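Local coordinates for protein geranyltranstransferase (Staphylococcus aureus, PDB 1RTR) that probably joins isopentenyl pyrophosphate to dimethylallyl and then geranyl pyrophosphate, making the fifteen-carbon isoprenoid precursor farnesyl pyrophosphate, at residues A[7-10]-A[11-14]; A[63-66]-A[67-71]. All coordinates share one frame; numbering follows the deposited sequence.

From the N terminus, the chain first meets interaction 1, the early turns of helix 6-18, where residues 7-10 bond to 11-14. Interaction 2 comes after helices 30-38 and 45-56, where a short 3-10 segment passes into helix 65-83. Each contact joins two adjoining segments of one continuous stretch, so neither closes a loop; they follow in series, neither nested nor crossed. Their centres nevertheless lie about 13 Å apart, and they touch where V13 CG2 of interaction 1 sits 3.8 Å from M65 CE of interaction 2. Both also pack against helix 45-56, L9 and V13 from one and S67 and A68 from the other. Helices 6-18, 45-56 and 65-83 therefore meet within this predominantly helical terpenoid-synthase fold.

Interaction 1 (A[7-10]-A[11-14]); sequences NKLI and DEVN
The contact consists of successive turns of the N-terminal alpha-helix 6-18, in which the amides of D11, E12, V13 and N14 reach back to the carbonyls of N7, K8, L9 and I10. The first two i to i+4 bonds are long, D11 N to N7 O at 3.1 Å and E12 N to K8 O at 3.3 Å. The next two are tighter: N14 N to I10 O and V13 N to L9 O are both 2.9 Å, the latter nearly linear, with 172° at the hydrogen. L9 and V13 form the buried side, both packing on L51 of helix 45-56. E12 extends from the backbone, its CG anti to N (chi1 -163°), and its OE1 is hydrogen-bonded to Y61 OH, linking the helix to the loop before helix 65-83. D11 lies on the solvent side. Its CG sits beside its own N (chi1 -78°), which folds the carboxylate back over the previous turn without bonding there, since the nearby atom is an acceptor too. K8 NZ is 5.6 Å from D11 OD1, too far for a salt bridge, though the opposite charges may attract weakly. D11 OD1 itself ends 3.2 Å from N7 O.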
loop_
_atom_site.group_PDB
_atom_site.type_symbol
_atom_site.label_atom_id
_atom_site.label_comp_id
_atom_site.label_asym_id
_atom_site.label_seq_id
_atom_site.Cartn_x
_atom_site.Cartn_y
_atom_site.Cartn_z
ATOM N N ASN A 7 7.106 19.957 20.690
ATOM C CA ASN A 7 8.088 20.375 19.687
ATOM C C ASN A 7 9.342 19.498 19.643
ATOM O O ASN A 7 10.010 19.424 18.611
ATOM C CB ASN A 7 8.479 21.837 19.875
ATOM C CG ASN A 7 8.850 22.146 21.294
ATOM O OD1 ASN A 7 7.991 22.496 22.100
ATOM N ND2 ASN A 7 10.130 21.996 21.624
ATOM N N LYS A 8 9.661 18.833 20.754
ATOM C CA LYS A 8 10.801 17.922 20.777
ATOM C C LYS A 8 10.496 16.570 20.125
ATOM O O LYS A 8 11.409 15.920 19.598
ATOM C CB LYS A 8 11.352 17.745 22.194
ATOM C CG LYS A 8 12.445 18.756 22.549
ATOM C CD LYS A 8 13.825 18.258 22.138
ATOM C CE LYS A 8 14.876 18.615 23.189
ATOM N NZ LYS A 8 15.473 19.956 22.925
ATOM N N LEU A 9 9.230 16.149 20.160
ATOM C CA LEU A 9 8.797 14.972 19.413
ATOM C C LEU A 9 8.721 15.259 17.908
ATOM O O LEU A 9 9.243 14.489 17.103
ATOM C CB LEU A 9 7.461 14.450 19.931
ATOM C CG LEU A 9 7.536 13.412 21.046
ATOM C CD1 LEU A 9 6.179 13.276 21.675
ATOM C CD2 LEU A 9 8.007 12.072 20.535
ATOM N N ILE A 10 8.084 16.373 17.546
ATOM C CA ILE A 10 8.044 16.852 16.164
ATOM C C ILE A 10 9.441 16.862 15.543
ATOM O O ILE A 10 9.615 16.447 14.398
ATOM C CB ILE A 10 7.410 18.269 16.092
ATOM C CG1 ILE A 10 5.936 18.227 16.506
ATOM C CG2 ILE A 10 7.556 18.871 14.693
ATOM C CD1 ILE A 10 5.204 19.574 16.421
ATOM N N ASP A 11 10.424 17.332 16.311
ATOM C CA ASP A 11 11.815 17.410 15.867
ATOM C C ASP A 11 12.386 16.035 15.587
ATOM O O ASP A 11 13.003 15.819 14.543
ATOM C CB ASP A 11 12.681 18.108 16.917
ATOM C CG ASP A 11 12.531 19.615 16.890
ATOM O OD1 ASP A 11 12.965 20.259 17.872
ATOM O OD2 ASP A 11 11.985 20.238 15.942
ATOM N N GLU A 12 12.176 15.112 16.520
ATOM C CA GLU A 12 12.655 13.748 16.364
ATOM C C GLU A 12 12.020 13.068 15.153
ATOM O O GLU A 12 12.718 12.404 14.380
ATOM C CB GLU A 12 12.420 12.932 17.627
ATOM C CG GLU A 12 13.245 11.662 17.654
ATOM C CD GLU A 12 13.031 10.850 18.905
ATOM O OE1 GLU A 12 12.350 11.336 19.837
ATOM O OE2 GLU A 12 13.557 9.722 18.957
ATOM N N VAL A 13 10.711 13.257 14.988
ATOM C CA VAL A 13 9.989 12.747 13.830
ATOM C C VAL A 13 10.608 13.314 12.552
ATOM O O VAL A 13 10.918 12.565 11.622
ATOM C CB VAL A 13 8.445 13.021 13.926
ATOM C CG1 VAL A 13 7.756 12.894 12.575
ATOM C CG2 VAL A 13 7.798 12.069 14.913
ATOM N N ASN A 14 10.819 14.624 12.521
ATOM C CA ASN A 14 11.426 15.257 11.353
ATOM C C ASN A 14 12.822 14.710 11.002
ATOM O O ASN A 14 13.110 14.480 9.825
ATOM C CB ASN A 14 11.443 16.778 11.495
ATOM C CG ASN A 14 10.050 17.405 11.372
ATOM O OD1 ASN A 14 9.823 18.525 11.839
ATOM N ND2 ASN A 14 9.119 16.693 10.735
#

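Interaction 2 (A[63-66]-A[67-71]); sequences LGMK and SAIAL
K66, M65 and S67 carry this contact, K66 and M65 bonding forward to the next turn of helix 65-83 at its N-terminal end. G64 occupies the N-cap position, and the regular ladder starts at its carbonyl: A68 N bonds to G64 O at 2.8 Å. The next two rungs belong to the main residues. I69 N bonds to M65 O at 2.8 Å, and A70 N bonds to K66 O with an almost linear angle of 178° at the hydrogen.

S67 contributes differently, because its amide does not bond directly to L63 O, the carbonyl four residues back, which is about 5.4 Å from S67 N. A water is inserted between them, accepting from S67 N at 2.7 Å. With OG beside the backbone N (chi1 -69°), the hydroxyl faces the same water, and S67 OG lies 2.8 Å from its oxygen. The water also approaches L63 O, a less certain bond because other acceptors compete for its protons. It thus probably bridges the 3-10 segment and the helix proper, at a junction where the N-cap glycine offers no side chain for the task.

M65 supplies the apolar part. Its chain leaves with CG anti to N (chi1 -172°), then bends at chi2 and chi3, so that its end points toward the next turn, with CE 4.4 Å from A68 CB. It plausibly crosses the I69 side chain obliquely, but their closest approach is modelled too short to be trusted.

Neighbouring helices surround this turn. M65 and I69 pack on helix 6-18, through V13 and L17 among others; A68 meets P47 and L51 of helix 45-56; K66 and A70 touch helix 105-124; and L63 and L71 reach helix 179-193.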
loop_
_atom_site.group_PDB
_atom_site.type_symbol
_atom_site.label_atom_id
_atom_site.label_comp_id
_atom_site.label_asym_id
_atom_site.label_seq_id
_atom_site.Cartn_x
_atom_site.Cartn_y
_atom_site.Cartn_z
ATOM N N LEU A 63 9.344 2.330 21.006
ATOM C CA LEU A 63 8.749 1.118 20.441
ATOM C C LEU A 63 7.864 1.421 19.232
ATOM O O LEU A 63 7.794 0.627 18.300
ATOM C CB LEU A 63 7.987 0.324 21.500
ATOM C CG LEU A 63 8.793 -0.495 22.518
ATOM C CD1 LEU A 63 7.877 -1.180 23.539
ATOM C CD2 LEU A 63 9.662 -1.545 21.844
ATOM N N GLY A 64 7.223 2.585 19.228
ATOM C CA GLY A 64 6.286 2.921 18.176
ATOM C C GLY A 64 6.812 3.847 17.106
ATOM O O GLY A 64 6.041 4.296 16.245
ATOM N N MET A 65 8.110 4.139 17.134
ATOM C CA MET A 65 8.668 5.079 16.162
ATOM C C MET A 65 8.480 4.638 14.717
ATOM O O MET A 65 8.079 5.449 13.878
ATOM C CB MET A 65 10.140 5.389 16.412
ATOM C CG MET A 65 10.639 6.525 15.497
ATOM S SD MET A 65 9.850 8.109 15.892
ATOM C CE MET A 65 9.396 8.649 14.451
ATOM N N LYS A 66 8.766 3.369 14.419
ATOM C CA LYS A 66 8.617 2.887 13.052
ATOM C C LYS A 66 7.159 2.962 12.591
ATOM O O LYS A 66 6.896 3.420 11.476
ATOM C CB LYS A 66 9.225 1.489 12.871
ATOM C CG LYS A 66 10.762 1.488 12.772
ATOM C CD LYS A 66 11.270 0.404 11.815
ATOM C CE LYS A 66 12.610 -0.207 12.257
ATOM N NZ LYS A 66 13.772 0.648 11.849
ATOM N N SER A 67 6.225 2.549 13.459
ATOM C CA SER A 67 4.784 2.644 13.175
ATOM C C SER A 67 4.353 4.088 12.920
ATOM O O SER A 67 3.624 4.359 11.965
ATOM C CB SER A 67 3.955 2.042 14.311
ATOM O OG SER A 67 4.123 0.636 14.366
ATOM N N ALA A 68 4.835 5.010 13.765
ATOM C CA ALA A 68 4.625 6.443 13.583
ATOM C C ALA A 68 5.174 6.946 12.251
ATOM O O ALA A 68 4.505 7.730 11.563
ATOM C CB ALA A 68 5.227 7.232 14.748
ATOM N N ILE A 69 6.381 6.509 11.882
ATOM C CA ILE A 69 6.965 6.878 10.586
ATOM C C ILE A 69 6.102 6.343 9.447
ATOM O O ILE A 69 5.762 7.085 8.516
ATOM C CB ILE A 69 8.422 6.355 10.444
ATOM C CG1 ILE A 69 9.351 6.989 11.485
ATOM C CG2 ILE A 69 8.953 6.619 9.051
ATOM C CD1 ILE A 69 9.440 8.528 11.400
ATOM N N ALA A 70 5.758 5.055 9.523
ATOM C CA ALA A 70 4.798 4.449 8.601
ATOM C C ALA A 70 3.529 5.286 8.485
ATOM O O ALA A 70 3.104 5.621 7.380
ATOM C CB ALA A 70 4.463 3.042 9.027
ATOM N N LEU A 71 2.950 5.649 9.624
ATOM C CA LEU A 71 1.716 6.431 9.651
ATOM C C LEU A 71 1.853 7.741 8.885
ATOM O O LEU A 71 0.950 8.125 8.126
ATOM C CB LEU A 71 1.284 6.700 11.098
ATOM C CG LEU A 71 -0.066 7.384 11.345
ATOM C CD1 LEU A 71 -1.210 6.808 10.459
ATOM C CD2 LEU A 71 -0.408 7.305 12.825
HETATM O O HOH W 1 6.656 0.758 15.467
#